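Local atomic coordinates of carbohydrate binding module family 33 and 10 domain protein (Teredinibacter turnerae, PDB entry 6RW7), a protein that is an AA10 lytic polysaccharide monooxygenase whose catalytic domain carries copper and probably acts oxidatively on cellulose. Residues Phe123-Thr128 against Ser176-Ile181; Tyr3-Pro8 against Val99-Tyr104; Ser50-His55 against Gly72-Pro77; Phe108-Glu113 against Gly186-Thr191. All coordinates share one frame; numbering follows the deposited sequence.

Contact 1 (Phe123-Thr128 against Ser176-Ile181); sequences FSFDPT and SGRHVI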
loop_
_atom_site.group_PDB
_atom_site.type_symbol
_atom_site.label_atom_id
_atom_site.label_comp_id
_atom_site.label_asym_id
_atom_site.label_seq_id
_atom_site.Cartn_x
_atom_site.Cartn_y
_atom_site.Cartn_z
ATOM N N PHE A 123 1.978 -17.420 -5.770
ATOM C CA PHE A 123 1.402 -17.077 -4.444
ATOM C C PHE A 123 -0.028 -17.616 -4.298
ATOM O O PHE A 123 -0.824 -17.461 -5.223
ATOM C CB PHE A 123 1.366 -15.547 -4.303
ATOM C CG PHE A 123 0.620 -15.001 -3.106
ATOM C CD1 PHE A 123 1.113 -15.159 -1.818
ATOM C CD2 PHE A 123 -0.570 -14.311 -3.266
ATOM C CE1 PHE A 123 0.445 -14.614 -0.729
ATOM C CE2 PHE A 123 -1.235 -13.767 -2.171
ATOM C CZ PHE A 123 -0.715 -13.899 -0.906
ATOM N N SER A 124 -0.326 -18.163 -3.119
ATOM C CA SER A 124 -1.653 -18.704 -2.735
ATOM C C SER A 124 -2.147 -17.926 -1.516
ATOM O O SER A 124 -1.621 -18.179 -0.415
ATOM C CB SER A 124 -1.544 -20.196 -2.459
ATOM O OG SER A 124 -2.835 -20.733 -2.251
ATOM N N PHE A 125 -3.055 -16.973 -1.735
ATOM C CA PHE A 125 -3.558 -16.057 -0.675
ATOM C C PHE A 125 -4.166 -16.885 0.458
ATOM O O PHE A 125 -4.981 -17.756 0.144
ATOM C CB PHE A 125 -4.595 -15.071 -1.215
ATOM C CG PHE A 125 -5.042 -14.090 -0.154
ATOM C CD1 PHE A 125 -4.240 -13.022 0.208
ATOM C CD2 PHE A 125 -6.236 -14.276 0.529
ATOM C CE1 PHE A 125 -4.632 -12.138 1.206
ATOM C CE2 PHE A 125 -6.626 -13.393 1.525
ATOM C CZ PHE A 125 -5.823 -12.334 1.870
ATOM N N ASP A 126 -3.717 -16.630 1.693
ATOM C CA ASP A 126 -4.162 -17.345 2.916
ATOM C C ASP A 126 -4.737 -16.306 3.870
ATOM O O ASP A 126 -3.995 -15.543 4.475
ATOM C CB ASP A 126 -2.999 -18.110 3.542
ATOM C CG ASP A 126 -3.392 -18.957 4.740
ATOM O OD1 ASP A 126 -4.539 -18.794 5.226
ATOM O OD2 ASP A 126 -2.559 -19.781 5.153
ATOM N N PRO A 127 -6.067 -16.213 4.018
ATOM C CA PRO A 127 -6.648 -15.225 4.928
ATOM C C PRO A 127 -6.451 -15.488 6.431
ATOM O O PRO A 127 -6.934 -14.676 7.173
ATOM C CB PRO A 127 -8.128 -15.249 4.525
ATOM C CG PRO A 127 -8.354 -16.663 4.056
ATOM C CD PRO A 127 -7.086 -16.986 3.303
ATOM N N THR A 128 -5.708 -16.529 6.840
ATOM C CA THR A 128 -5.521 -16.932 8.264
ATOM C C THR A 128 -4.128 -16.572 8.742
ATOM O O THR A 128 -3.885 -16.661 9.940
ATOM C CB THR A 128 -5.754 -18.437 8.459
ATOM O OG1 THR A 128 -4.657 -19.155 7.901
ATOM C CG2 THR A 128 -7.053 -18.896 7.835
ATOM N N SER A 176 -2.427 -14.110 -12.360
ATOM C CA SER A 176 -3.759 -14.740 -12.326
ATOM C C SER A 176 -4.240 -14.894 -10.891
ATOM O O SER A 176 -3.440 -15.200 -10.012
ATOM C CB SER A 176 -3.715 -16.070 -13.043
ATOM O OG SER A 176 -3.284 -15.858 -14.379
ATOM N N GLY A 177 -5.542 -14.740 -10.652
ATOM C CA GLY A 177 -6.111 -14.917 -9.315
ATOM C C GLY A 177 -5.680 -13.833 -8.349
ATOM O O GLY A 177 -5.377 -12.691 -8.773
ATOM N N ARG A 178 -5.635 -14.189 -7.065
ATOM C CA ARG A 178 -5.559 -13.211 -5.976
ATOM C C ARG A 178 -4.112 -12.934 -5.602
ATOM O O ARG A 178 -3.366 -13.843 -5.252
ATOM C CB ARG A 178 -6.336 -13.657 -4.747
ATOM C CG ARG A 178 -6.498 -12.482 -3.785
ATOM C CD ARG A 178 -7.629 -12.585 -2.822
ATOM N NE ARG A 178 -7.449 -11.608 -1.778
ATOM C CZ ARG A 178 -8.346 -11.342 -0.831
ATOM N NH1 ARG A 178 -8.078 -10.416 0.076
ATOM N NH2 ARG A 178 -9.508 -11.980 -0.803
ATOM N N HIS A 179 -3.768 -11.647 -5.611
ATOM C CA HIS A 179 -2.401 -11.151 -5.356
ATOM C C HIS A 179 -2.443 -9.945 -4.435
ATOM O O HIS A 179 -3.533 -9.415 -4.130
ATOM C CB HIS A 179 -1.679 -10.894 -6.681
ATOM C CG HIS A 179 -1.314 -12.175 -7.342
ATOM N ND1 HIS A 179 -0.179 -12.878 -6.981
ATOM C CD2 HIS A 179 -1.982 -12.938 -8.244
ATOM C CE1 HIS A 179 -0.134 -13.994 -7.668
ATOM N NE2 HIS A 179 -1.257 -14.084 -8.440
ATOM N N VAL A 180 -1.262 -9.543 -3.992
ATOM C CA VAL A 180 -1.111 -8.321 -3.172
ATOM C C VAL A 180 -0.007 -7.480 -3.774
ATOM O O VAL A 180 1.047 -8.026 -4.144
ATOM C CB VAL A 180 -0.783 -8.650 -1.710
ATOM C CG1 VAL A 180 -0.666 -7.364 -0.922
ATOM C CG2 VAL A 180 -1.814 -9.568 -1.080
ATOM N N ILE A 181 -0.260 -6.182 -3.850
ATOM C CA ILE A 181 0.781 -5.184 -4.201
ATOM C C ILE A 181 1.177 -4.460 -2.917
ATOM O O ILE A 181 0.298 -3.991 -2.189
ATOM C CB ILE A 181 0.270 -4.255 -5.317
ATOM C CG1 ILE A 181 0.088 -5.067 -6.598
ATOM C CG2 ILE A 181 1.198 -3.056 -5.509
ATOM C CD1 ILE A 181 -0.653 -4.369 -7.706
HETATM O O HOH W 1 -3.339 -16.421 -4.587
#
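The F125 ring lies flat on the guanidinium of R178, the two planes only 10° apart and their centres 3.9 Å from each other. R178 NE sits above the middle of the ring, and NH1 reaches its far rim, 3.5 Å from F125 CZ. R178 gets there by running out extended, with CG anti to the backbone N (chi1 -167°), so that CB and CG pass F125 CB before the charged end meets the ring. This is a cation-pi stack, and N85, which accepts a hydrogen bond from R178 NH2, helps hold the guanidinium in place. An alanine in place of F125 would probably leave one face of the R178 guanidinium without its aromatic cover and the group freer to turn.

F123 works beside this pair. The edge of its ring comes to R178 O, with CD2 at 3.5 Å, while its CB rests 4.0 Å from H179 CE1. V180 CG2 makes looser contact with both phenylalanines, 4.4 Å from F125 CD1. No direct hydrogen bond joins the segments; one water does so instead, donating to F123 O and R178 O and accepting from F125 N. The loop 123-128 is therefore held against the start of strand 178-187 by a junction in which a charged guanidinium on an aromatic face, van der Waals contact and one bridging water do the work.

Contact 2 (Tyr3-Pro8 against Val99-Tyr104); sequences YIESPP and VWDISY. With CU (copper (II) ion), chain C.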
loop_
_atom_site.group_PDB
_atom_site.type_symbol
_atom_site.label_atom_id
_atom_site.label_comp_id
_atom_site.label_asym_id
_atom_site.label_seq_id
_atom_site.Cartn_x
_atom_site.Cartn_y
_atom_site.Cartn_z
ATOM N N TYR A 3 -1.625 7.121 1.402
ATOM C CA TYR A 3 -2.062 5.727 1.149
ATOM C C TYR A 3 -2.508 5.674 -0.307
ATOM O O TYR A 3 -2.742 6.734 -0.912
ATOM C CB TYR A 3 -3.200 5.330 2.110
ATOM C CG TYR A 3 -4.377 6.265 2.035
ATOM C CD1 TYR A 3 -4.354 7.475 2.693
ATOM C CD2 TYR A 3 -5.463 5.991 1.215
ATOM C CE1 TYR A 3 -5.360 8.398 2.525
ATOM C CE2 TYR A 3 -6.498 6.905 1.058
ATOM C CZ TYR A 3 -6.450 8.106 1.728
ATOM O OH TYR A 3 -7.467 9.023 1.584
ATOM N N ILE A 4 -2.639 4.487 -0.863
ATOM C CA ILE A 4 -3.089 4.341 -2.255
ATOM C C ILE A 4 -4.620 4.377 -2.289
ATOM O O ILE A 4 -5.299 3.524 -1.663
ATOM C CB ILE A 4 -2.469 3.110 -2.925
ATOM C CG1 ILE A 4 -0.960 3.321 -3.075
ATOM C CG2 ILE A 4 -3.141 2.807 -4.261
ATOM C CD1 ILE A 4 -0.238 2.125 -3.619
ATOM N N GLU A 5 -5.137 5.304 -3.075
ATOM C CA GLU A 5 -6.589 5.509 -3.266
ATOM C C GLU A 5 -7.118 4.648 -4.411
ATOM O O GLU A 5 -8.251 4.146 -4.294
ATOM C CB GLU A 5 -6.827 6.993 -3.513
ATOM C CG GLU A 5 -8.252 7.342 -3.884
ATOM C CD GLU A 5 -8.482 8.842 -3.913
ATOM O OE1 GLU A 5 -8.047 9.530 -2.980
ATOM O OE2 GLU A 5 -9.098 9.303 -4.879
ATOM N N SER A 6 -6.366 4.528 -5.495
ATOM C CA SER A 6 -6.804 3.792 -6.700
ATOM C C SER A 6 -5.624 3.037 -7.275
ATOM O O SER A 6 -4.602 3.659 -7.514
ATOM C CB SER A 6 -7.381 4.733 -7.738
ATOM O OG SER A 6 -7.801 3.967 -8.843
ATOM N N PRO A 7 -5.691 1.705 -7.493
ATOM C CA PRO A 7 -6.787 0.867 -7.004
ATOM C C PRO A 7 -6.842 0.944 -5.481
ATOM O O PRO A 7 -5.850 1.316 -4.826
ATOM C CB PRO A 7 -6.388 -0.539 -7.441
ATOM C CG PRO A 7 -4.873 -0.442 -7.506
ATOM C CD PRO A 7 -4.606 0.926 -8.097
ATOM N N PRO A 8 -8.009 0.678 -4.872
ATOM C CA PRO A 8 -8.163 0.957 -3.455
ATOM C C PRO A 8 -7.303 0.036 -2.592
ATOM O O PRO A 8 -7.485 -1.165 -2.600
ATOM C CB PRO A 8 -9.652 0.751 -3.165
ATOM C CG PRO A 8 -10.138 -0.098 -4.321
ATOM C CD PRO A 8 -9.263 0.258 -5.504
ATOM N N VAL A 99 -2.662 5.693 -7.777
ATOM C CA VAL A 99 -2.942 7.045 -7.239
ATOM C C VAL A 99 -2.682 7.006 -5.739
ATOM O O VAL A 99 -3.446 6.317 -4.990
ATOM C CB VAL A 99 -4.379 7.471 -7.551
ATOM C CG1 VAL A 99 -4.634 8.861 -6.998
ATOM C CG2 VAL A 99 -4.689 7.414 -9.047
ATOM N N TRP A 100 -1.648 7.712 -5.310
ATOM C CA TRP A 100 -1.429 7.967 -3.866
ATOM C C TRP A 100 -2.240 9.199 -3.497
ATOM O O TRP A 100 -2.030 10.266 -4.112
ATOM C CB TRP A 100 0.037 8.186 -3.553
ATOM C CG TRP A 100 0.851 6.934 -3.471
ATOM C CD1 TRP A 100 1.377 6.184 -4.483
ATOM C CD2 TRP A 100 1.196 6.264 -2.262
ATOM N NE1 TRP A 100 2.057 5.111 -3.975
ATOM C CE2 TRP A 100 1.989 5.152 -2.612
ATOM C CE3 TRP A 100 0.952 6.523 -0.915
ATOM C CZ2 TRP A 100 2.516 4.291 -1.650
ATOM C CZ3 TRP A 100 1.473 5.665 0.035
ATOM C CH2 TRP A 100 2.225 4.554 -0.335
ATOM N N ASP A 101 -3.073 9.095 -2.469
ATOM C CA ASP A 101 -3.678 10.282 -1.840
ATOM C C ASP A 101 -2.723 10.769 -0.765
ATOM O O ASP A 101 -2.413 9.993 0.153
ATOM C CB ASP A 101 -5.038 10.015 -1.197
ATOM C CG ASP A 101 -5.555 11.300 -0.569
ATOM O OD1 ASP A 101 -5.143 11.612 0.538
ATOM O OD2 ASP A 101 -6.265 12.021 -1.236
ATOM N N ILE A 102 -2.253 11.999 -0.882
ATOM C CA ILE A 102 -1.337 12.596 0.130
ATOM C C ILE A 102 -1.998 13.844 0.737
ATOM O O ILE A 102 -1.300 14.631 1.359
ATOM C CB ILE A 102 0.073 12.834 -0.474
ATOM C CG1 ILE A 102 0.126 13.980 -1.494
ATOM C CG2 ILE A 102 0.631 11.546 -1.075
ATOM C CD1 ILE A 102 1.549 14.377 -1.839
ATOM N N SER A 103 -3.327 13.918 0.694
ATOM C CA SER A 103 -4.091 15.101 1.167
ATOM C C SER A 103 -3.815 15.372 2.656
ATOM O O SER A 103 -3.743 16.553 3.041
ATOM C CB SER A 103 -5.556 14.945 0.908
ATOM O OG SER A 103 -6.073 13.858 1.641
ATOM N N TYR A 104 -3.650 14.342 3.480
ATOM C CA TYR A 104 -3.462 14.527 4.946
ATOM C C TYR A 104 -2.038 14.972 5.275
ATOM O O TYR A 104 -1.780 15.293 6.434
ATOM C CB TYR A 104 -3.803 13.250 5.709
ATOM C CG TYR A 104 -5.255 12.901 5.597
ATOM C CD1 TYR A 104 -6.234 13.654 6.234
ATOM C CD2 TYR A 104 -5.665 11.844 4.805
ATOM C CE1 TYR A 104 -7.578 13.346 6.101
ATOM C CE2 TYR A 104 -7.002 11.514 4.663
ATOM C CZ TYR A 104 -7.963 12.274 5.313
ATOM O OH TYR A 104 -9.272 11.928 5.158
HETATM CU CU CU C . -7.969 11.688 -3.025
HETATM O O HOH W 2 -9.656 10.200 3.174
HETATM O O HOH W 3 -8.167 13.863 -2.964
#
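E5 and D101 meet at a copper(II) ion, each giving it one oxygen: E5 OE1 at 2.2 Å and D101 OD2 at 2.5 Å. A water and H165 complete its ligands in the model, and this ion is separate from the copper(I) held by H1 and H107. E5 reaches it extended, with CG anti to the backbone N (chi1 173°). The other oxygen of D101 is fixed from within its own segment: OD1 takes the N-H of S103, an Asx turn, and pairs with S103 OG at 2.7 Å. The Y3 ring lies over D101 CB in a CH-pi contact, 4.2 Å from CB to the ring centroid, and a water links Y3 OH to Y104 OH.

Behind these side chains the strands pair antiparallel, with D101 N to Y3 O at 2.8 Å. A classic beta bulge sets E5 and S6 both against V99, whose O accepts from E5 N at 2.7 Å and, weakly, from S6 N. I4 CG1 sits over the five-membered ring of W100, 3.6 Å from its centroid. Strand 3-6 edges its sheet, with strand 96-101 between it and strand 165-172; Y3 and E5 touch helix 10-17, while I4 and W100 pack on strand 193-202.

Contact 3 (Ser50-His55 against Gly72-Pro77); sequences SVVAHH and GETWNP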
loop_
_atom_site.group_PDB
_atom_site.type_symbol
_atom_site.label_atom_id
_atom_site.label_comp_id
_atom_site.label_asym_id
_atom_site.label_seq_id
_atom_site.Cartn_x
_atom_site.Cartn_y
_atom_site.Cartn_z
ATOM N N SER A 50 -1.165 6.840 8.153
ATOM C CA SER A 50 0.044 6.953 9.005
ATOM C C SER A 50 0.787 5.630 9.116
ATOM O O SER A 50 1.305 5.358 10.201
ATOM C CB SER A 50 -0.337 7.478 10.355
ATOM O OG SER A 50 -1.113 8.659 10.222
ATOM N N VAL A 51 0.846 4.839 8.044
ATOM C CA VAL A 51 1.725 3.640 8.060
ATOM C C VAL A 51 3.100 4.143 7.625
ATOM O O VAL A 51 3.285 4.401 6.423
ATOM C CB VAL A 51 1.214 2.488 7.182
ATOM C CG1 VAL A 51 2.078 1.275 7.438
ATOM C CG2 VAL A 51 -0.248 2.155 7.451
ATOM N N VAL A 52 4.005 4.358 8.583
ATOM C CA VAL A 52 5.161 5.272 8.388
ATOM C C VAL A 52 6.438 4.742 9.033
ATOM O O VAL A 52 6.378 4.088 10.098
ATOM C CB VAL A 52 4.830 6.697 8.890
ATOM C CG1 VAL A 52 4.605 6.746 10.391
ATOM C CG2 VAL A 52 5.864 7.724 8.453
ATOM N N ALA A 53 7.549 5.069 8.382
ATOM C CA ALA A 53 8.901 4.853 8.919
ATOM C C ALA A 53 9.798 5.984 8.443
ATOM O O ALA A 53 9.361 6.816 7.634
ATOM C CB ALA A 53 9.415 3.504 8.477
ATOM N N HIS A 54 11.052 5.985 8.891
ATOM C CA HIS A 54 12.054 6.969 8.458
ATOM C C HIS A 54 13.301 6.210 8.033
ATOM O O HIS A 54 14.249 6.159 8.800
ATOM C CB HIS A 54 12.335 7.986 9.566
ATOM C CG HIS A 54 11.151 8.825 9.861
ATOM N ND1 HIS A 54 10.189 8.436 10.764
ATOM C CD2 HIS A 54 10.756 10.007 9.351
ATOM C CE1 HIS A 54 9.224 9.337 10.781
ATOM N NE2 HIS A 54 9.575 10.330 9.948
ATOM N N HIS A 55 13.254 5.636 6.841
ATOM C CA HIS A 55 14.371 4.856 6.262
ATOM C C HIS A 55 14.072 4.610 4.792
ATOM O O HIS A 55 13.083 5.175 4.276
ATOM C CB HIS A 55 14.608 3.579 7.063
ATOM C CG HIS A 55 13.441 2.663 7.145
ATOM N ND1 HIS A 55 12.687 2.267 6.026
ATOM C CD2 HIS A 55 12.896 2.045 8.211
ATOM C CE1 HIS A 55 11.755 1.438 6.435
ATOM N NE2 HIS A 55 11.845 1.288 7.763
ATOM N N GLY A 72 6.308 -0.451 11.386
ATOM C CA GLY A 72 6.353 1.021 11.390
ATOM C C GLY A 72 6.038 1.642 12.753
ATOM O O GLY A 72 5.856 0.932 13.777
ATOM N N GLU A 73 5.945 2.964 12.760
ATOM C CA GLU A 73 6.081 3.760 13.996
ATOM C C GLU A 73 4.744 3.984 14.688
ATOM O O GLU A 73 4.758 4.161 15.911
ATOM C CB GLU A 73 6.705 5.109 13.661
ATOM C CG GLU A 73 8.104 4.963 13.110
ATOM C CD GLU A 73 8.894 6.242 12.932
ATOM O OE1 GLU A 73 8.455 7.276 13.469
ATOM O OE2 GLU A 73 9.938 6.214 12.264
ATOM N N THR A 74 3.643 4.095 13.963
ATOM C CA THR A 74 2.348 4.452 14.624
ATOM C C THR A 74 1.872 3.298 15.512
ATOM O O THR A 74 1.419 3.546 16.666
ATOM C CB THR A 74 1.300 4.859 13.578
ATOM O OG1 THR A 74 1.924 5.863 12.769
ATOM C CG2 THR A 74 -0.006 5.318 14.196
ATOM N N TRP A 75 1.915 2.084 14.972
ATOM C CA TRP A 75 1.576 0.830 15.671
ATOM C C TRP A 75 2.337 -0.302 14.991
ATOM O O TRP A 75 2.587 -0.224 13.785
ATOM C CB TRP A 75 0.067 0.552 15.724
ATOM C CG TRP A 75 -0.856 1.473 14.988
ATOM C CD1 TRP A 75 -1.880 2.196 15.531
ATOM C CD2 TRP A 75 -0.891 1.724 13.578
ATOM N NE1 TRP A 75 -2.568 2.861 14.557
ATOM C CE2 TRP A 75 -1.974 2.608 13.349
ATOM C CE3 TRP A 75 -0.095 1.314 12.502
ATOM C CZ2 TRP A 75 -2.287 3.057 12.073
ATOM C CZ3 TRP A 75 -0.401 1.781 11.243
ATOM C CH2 TRP A 75 -1.481 2.642 11.034
ATOM N N ASN A 76 2.664 -1.328 15.763
ATOM C CA ASN A 76 3.340 -2.524 15.216
ATOM C C ASN A 76 2.844 -3.705 16.031
ATOM O O ASN A 76 3.116 -3.749 17.232
ATOM C CB ASN A 76 4.850 -2.344 15.274
ATOM C CG ASN A 76 5.585 -3.504 14.657
ATOM O OD1 ASN A 76 5.049 -4.141 13.765
ATOM N ND2 ASN A 76 6.811 -3.740 15.098
ATOM N N PRO A 77 2.051 -4.642 15.483
ATOM C CA PRO A 77 1.625 -4.648 14.081
ATOM C C PRO A 77 0.646 -3.521 13.748
ATOM O O PRO A 77 0.027 -2.948 14.642
ATOM C CB PRO A 77 0.949 -6.027 13.908
ATOM C CG PRO A 77 0.516 -6.420 15.291
ATOM C CD PRO A 77 1.535 -5.805 16.227
HETATM O O HOH W 4 3.139 3.183 11.204
HETATM O O HOH W 5 11.661 4.394 11.354
#
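E73 leaves its backbone with CB and CG passing over V52 O, CG at 3.6 Å. The chain then runs extended to the carboxylate, with CD at the edge of the H54 ring. OE1 lies 3.5 Å from H54 CE1. OE2 takes the hydrogen bond from H54 ND1 at 2.7 Å, nearly straight at 169°. The oxygen lies in the plane of the imidazole, whereas the N-H arrives from above the carboxylate plane. A water donates to OE2 as well and accepts from H54 N.

The backbones meet where E73 N donates to V52 O, at 2.9 Å. Next along, T74 OG1 donates to S50 O at 2.7 Å, and a second water bridges S50 O, V52 N and T74 N. V51 CG2 touches the edge of the W75 ring, 3.8 Å from CZ3.

H54 NE2 is hydrogen-bonded to E193, a copper(I)-binding residue of this protein that holds no ion in this model, so the imidazole stands between two carboxylates; such a setting would probably favour its protonated form.

Contact 4 (Phe108-Glu113 against Gly186-Thr191); sequences FSDTEE and GRNEHT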
loop_
_atom_site.group_PDB
_atom_site.type_symbol
_atom_site.label_atom_id
_atom_site.label_comp_id
_atom_site.label_asym_id
_atom_site.label_seq_id
_atom_site.Cartn_x
_atom_site.Cartn_y
_atom_site.Cartn_z
ATOM N N PHE A 108 4.795 17.061 -1.360
ATOM C CA PHE A 108 5.249 17.065 -2.770
ATOM C C PHE A 108 6.714 17.489 -2.849
ATOM O O PHE A 108 7.470 16.889 -3.602
ATOM C CB PHE A 108 4.384 18.004 -3.603
ATOM C CG PHE A 108 3.005 17.475 -3.895
ATOM C CD1 PHE A 108 2.818 16.476 -4.832
ATOM C CD2 PHE A 108 1.886 18.015 -3.277
ATOM C CE1 PHE A 108 1.541 16.024 -5.144
ATOM C CE2 PHE A 108 0.612 17.564 -3.581
ATOM C CZ PHE A 108 0.440 16.558 -4.510
ATOM N N SER A 109 7.088 18.525 -2.100
ATOM C CA SER A 109 8.344 19.287 -2.319
ATOM C C SER A 109 9.601 18.430 -2.122
ATOM O O SER A 109 10.636 18.816 -2.696
ATOM C CB SER A 109 8.393 20.521 -1.457
ATOM O OG SER A 109 8.592 20.164 -0.096
ATOM N N ASP A 110 9.562 17.349 -1.337
ATOM C CA ASP A 110 10.748 16.482 -1.146
ATOM C C ASP A 110 10.352 15.017 -1.382
ATOM O O ASP A 110 11.099 14.142 -0.953
ATOM C CB ASP A 110 11.437 16.753 0.199
ATOM C CG ASP A 110 10.532 16.506 1.392
ATOM O OD1 ASP A 110 9.362 16.077 1.190
ATOM O OD2 ASP A 110 11.009 16.752 2.536
ATOM N N THR A 111 9.257 14.767 -2.098
ATOM C CA THR A 111 8.974 13.407 -2.605
ATOM C C THR A 111 10.154 12.950 -3.468
ATOM O O THR A 111 10.598 13.740 -4.332
ATOM C CB THR A 111 7.693 13.364 -3.440
ATOM O OG1 THR A 111 6.601 13.458 -2.521
ATOM C CG2 THR A 111 7.574 12.086 -4.238
ATOM N N GLU A 112 10.635 11.730 -3.276
ATOM C CA GLU A 112 11.766 11.201 -4.077
ATOM C C GLU A 112 11.368 9.947 -4.861
ATOM O O GLU A 112 11.782 9.846 -6.042
ATOM C CB GLU A 112 12.963 10.882 -3.196
ATOM C CG GLU A 112 14.123 10.401 -4.032
ATOM C CD GLU A 112 15.467 10.475 -3.344
ATOM O OE1 GLU A 112 15.523 10.208 -2.130
ATOM O OE2 GLU A 112 16.463 10.801 -4.046
ATOM N N GLU A 113 10.659 8.986 -4.273
ATOM C CA GLU A 113 10.427 7.763 -5.067
ATOM C C GLU A 113 9.127 7.073 -4.680
ATOM O O GLU A 113 8.612 7.233 -3.572
ATOM C CB GLU A 113 11.612 6.807 -4.975
ATOM C CG GLU A 113 11.895 6.372 -3.557
ATOM C CD GLU A 113 12.999 5.349 -3.364
ATOM O OE1 GLU A 113 13.851 5.214 -4.257
ATOM O OE2 GLU A 113 12.973 4.646 -2.343
ATOM N N GLY A 186 8.358 7.360 -0.733
ATOM C CA GLY A 186 9.514 7.813 0.053
ATOM C C GLY A 186 9.851 9.257 -0.221
ATOM O O GLY A 186 9.991 9.659 -1.404
ATOM N N ARG A 187 10.029 10.019 0.850
ATOM C CA ARG A 187 10.619 11.371 0.790
ATOM C C ARG A 187 12.141 11.231 0.795
ATOM O O ARG A 187 12.677 10.148 1.086
ATOM C CB ARG A 187 10.092 12.201 1.964
ATOM C CG ARG A 187 8.593 12.438 1.879
ATOM C CD ARG A 187 8.016 13.060 3.124
ATOM N NE ARG A 187 8.550 14.391 3.368
ATOM C CZ ARG A 187 8.483 15.042 4.531
ATOM N NH1 ARG A 187 7.858 14.517 5.570
ATOM N NH2 ARG A 187 9.053 16.213 4.650
ATOM N N ASN A 188 12.817 12.325 0.490
ATOM C CA ASN A 188 14.276 12.314 0.342
ATOM C C ASN A 188 14.945 12.268 1.722
ATOM O O ASN A 188 14.268 12.219 2.757
ATOM C CB ASN A 188 14.708 13.485 -0.530
ATOM C CG ASN A 188 14.819 14.786 0.224
ATOM O OD1 ASN A 188 14.255 14.963 1.303
ATOM N ND2 ASN A 188 15.593 15.684 -0.351
ATOM N N GLU A 189 16.269 12.335 1.711
ATOM C CA GLU A 189 17.125 12.129 2.897
ATOM C C GLU A 189 16.911 13.211 3.961
ATOM O O GLU A 189 17.363 12.962 5.084
ATOM C CB GLU A 189 18.581 12.104 2.435
ATOM C CG GLU A 189 19.025 13.440 1.889
ATOM C CD GLU A 189 20.472 13.520 1.466
ATOM O OE1 GLU A 189 21.251 12.632 1.869
ATOM O OE2 GLU A 189 20.816 14.493 0.774
ATOM N N HIS A 190 16.252 14.342 3.697
ATOM C CA HIS A 190 16.054 15.362 4.763
ATOM C C HIS A 190 15.340 14.696 5.957
ATOM O O HIS A 190 15.671 15.021 7.109
ATOM C CB HIS A 190 15.271 16.583 4.268
ATOM C CG HIS A 190 15.238 17.699 5.259
ATOM N ND1 HIS A 190 16.333 18.509 5.482
ATOM C CD2 HIS A 190 14.275 18.118 6.106
ATOM C CE1 HIS A 190 16.032 19.392 6.418
ATOM N NE2 HIS A 190 14.783 19.183 6.808
ATOM N N THR A 191 14.366 13.823 5.681
ATOM C CA THR A 191 13.576 13.090 6.692
ATOM C C THR A 191 13.659 11.576 6.516
ATOM O O THR A 191 13.422 10.848 7.495
ATOM C CB THR A 191 12.084 13.464 6.646
ATOM O OG1 THR A 191 11.443 13.010 5.437
ATOM C CG2 THR A 191 11.863 14.950 6.852
HETATM O O HOH W 6 12.436 14.529 3.379
HETATM O O HOH W 7 13.929 8.275 -0.752
#
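The two backbones run antiparallel but out of even step: G186 O accepts from both E112 N, at 2.9 Å, and E113 N, at 3.0 Å, while G186 N returns a bond to E113 O. Beyond the pair of T111 and R187, N188 N closes the ladder onto D110 O. The main side-chain contact is the salt bridge between D110 and R187. The arginine grips the carboxylate side-on with two nitrogens, NE to OD1 and NH2 to OD2, both at 2.9 Å, the two planes turned 44° apart. R187 bends at chi3 (64°), which places its NE.

Two successive residues facing one make this a classic beta bulge, at the end where strand 111-118 joins strand 178-187 in the mixed sheet of the LPMO domain. R187 NH1 has a second acid, E193, and the arginine side chain also touches H107, a copper(I) ligand. An alanine in place of R187 would probably leave the D110 carboxylate without its charged mate and E193 without its salt bridge to NH1.

N188 OD1 lies 3.5 Å from D110 CB and accepts from H190 N, an Asx turn. E112 OE1 approaches N188 CA, the two side chains crossing at about a right angle, and a water donates to both E112 OE1 and R187 O.

From the N terminus, strand 3-6 waits some ninety residues for strand 96-101, so contact 2 closes a long loop, inside which contact 3 closes a short one between strand 52-54 and the loop after it. The chain then enters segment 108-113, whose contact 4 is made only when strand 178-187 ends; contact 1 nests within that span, at the start of the same strand. Contacts 1 and 4 lie about 31 Å apart, centre to centre, on opposite sides of the chain's centre. Contact 2 belongs to the four-stranded sheet and the other three reach the mixed one. I102 packs on F108 between contacts 2 and 4, and H54 meets T191 between contacts 3 and 4.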